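Local structure of CT253 (6UXC) at residues R175-V178 and A179-G183. The protein is of unknown function but is made as a lipoprotein precursor, which suggests membrane anchoring, and binds a sodium ion in the crystal. Residues are numbered along the deposited sequence; the frame is centred on the assembly and turned at random.
Sequences REIV and ARVEG
Arg175 accepts a hydrogen bond at its backbone O from Ala179 N (3.0 Å), the first of four successive i to i+4 hydrogen bonds that link residues 175-178 to 179-182. The Arg175 side chain is poorly ordered and Ala179 adds just a methyl, which suits the exposed side of the helix. Glu176 and Arg180, one turn apart, run alongside one another, and OE1 of Glu176 forms a salt bridge with NH1 of Arg180 at 3.1 Å. Glu176 sends CG anti to its backbone N (chi1 -174°) and stays extended, whereas the Arg180 chain turns at its second and third torsions, bringing its guanidinium beside the carboxylate. OE1 comes to the guanidinium obliquely, and with the planes 88° apart this is a bridge through one oxygen, not a coplanar two-pronged one. Arg180 NE also forms a salt bridge with Glu136, so the arginine joins two acids. Ile177 belongs on the buried face: its branched chain points into the core, and CG2 lies 4.5 Å from CG2 of Val181. Val178, buried as well, brings CG1 to 4.1 Å from CG of Glu182, a loose contact in which the acid's chain crosses the valine, while Glu182 OE2 is hydrogen-bonded to OG of Ser56, a sodium-site residue. Ile177 and Val181 rest on strand 113-124, Glu176 and Arg180 touch strand 131-143, and Val178 packs against helix 41-55, so helix 165-184 lies on the sheet with a second helix at its flank.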
# COMPACT_ATOMS: atom_id res chain seq x y z
N ARG A 175 -4.17 5.94 -5.93
CA ARG A 175 -4.53 7.33 -5.65
C ARG A 175 -5.38 7.43 -4.39
O ARG A 175 -5.13 8.31 -3.55
CB ARG A 175 -5.30 7.92 -6.83
CG ARG A 175 -4.47 8.19 -8.05
CD ARG A 175 -5.41 8.66 -9.13
NE ARG A 175 -4.77 8.87 -10.42
CZ ARG A 175 -5.33 8.57 -11.59
NH1 ARG A 175 -6.53 8.02 -11.64
NH2 ARG A 175 -4.67 8.81 -12.71
N GLU A 176 -6.34 6.52 -4.21
CA GLU A 176 -7.20 6.58 -3.04
C GLU A 176 -6.43 6.24 -1.77
O GLU A 176 -6.67 6.85 -0.71
CB GLU A 176 -8.40 5.63 -3.17
CG GLU A 176 -9.39 5.80 -1.99
CD GLU A 176 -10.71 5.03 -2.13
OE1 GLU A 176 -11.78 5.60 -1.81
OE2 GLU A 176 -10.70 3.85 -2.53
N ILE A 177 -5.54 5.26 -1.85
CA ILE A 177 -4.77 4.87 -0.67
C ILE A 177 -3.99 6.08 -0.15
O ILE A 177 -4.02 6.40 1.05
CB ILE A 177 -3.83 3.70 -1.00
CG1 ILE A 177 -4.62 2.40 -1.18
CG2 ILE A 177 -2.79 3.57 0.07
CD1 ILE A 177 -3.80 1.30 -1.85
N VAL A 178 -3.29 6.77 -1.05
CA VAL A 178 -2.45 7.87 -0.59
C VAL A 178 -3.30 9.05 -0.15
O VAL A 178 -2.94 9.73 0.82
CB VAL A 178 -1.44 8.25 -1.67
CG1 VAL A 178 -0.71 9.52 -1.30
CG2 VAL A 178 -0.43 7.13 -1.85
N ALA A 179 -4.44 9.30 -0.79
CA ALA A 179 -5.30 10.40 -0.35
C ALA A 179 -5.79 10.17 1.07
O ALA A 179 -5.84 11.11 1.88
CB ALA A 179 -6.50 10.56 -1.29
N ARG A 180 -6.15 8.92 1.40
CA ARG A 180 -6.60 8.59 2.75
C ARG A 180 -5.47 8.71 3.76
O ARG A 180 -5.67 9.25 4.86
CB ARG A 180 -7.17 7.18 2.78
CG ARG A 180 -8.46 7.05 1.98
CD ARG A 180 -9.59 7.84 2.62
NE ARG A 180 -10.82 7.07 2.56
CZ ARG A 180 -11.63 7.02 1.50
NH1 ARG A 180 -11.34 7.72 0.41
NH2 ARG A 180 -12.72 6.27 1.55
N VAL A 181 -4.29 8.20 3.42
CA VAL A 181 -3.15 8.32 4.33
C VAL A 181 -2.87 9.79 4.60
O VAL A 181 -2.65 10.19 5.75
CB VAL A 181 -1.92 7.61 3.75
CG1 VAL A 181 -0.68 7.91 4.62
CG2 VAL A 181 -2.19 6.10 3.70
N GLU A 182 -2.85 10.61 3.55
CA GLU A 182 -2.62 12.05 3.72
C GLU A 182 -3.64 12.66 4.65
O GLU A 182 -3.31 13.48 5.53
CB GLU A 182 -2.68 12.75 2.37
CG GLU A 182 -1.52 12.46 1.48
CD GLU A 182 -1.63 13.20 0.17
OE1 GLU A 182 -2.77 13.47 -0.28
OE2 GLU A 182 -0.58 13.52 -0.42
N GLY A 183 -4.91 12.30 4.45
CA GLY A 183 -5.97 12.87 5.26
C GLY A 183 -5.84 12.51 6.73
O GLY A 183 -5.97 13.37 7.61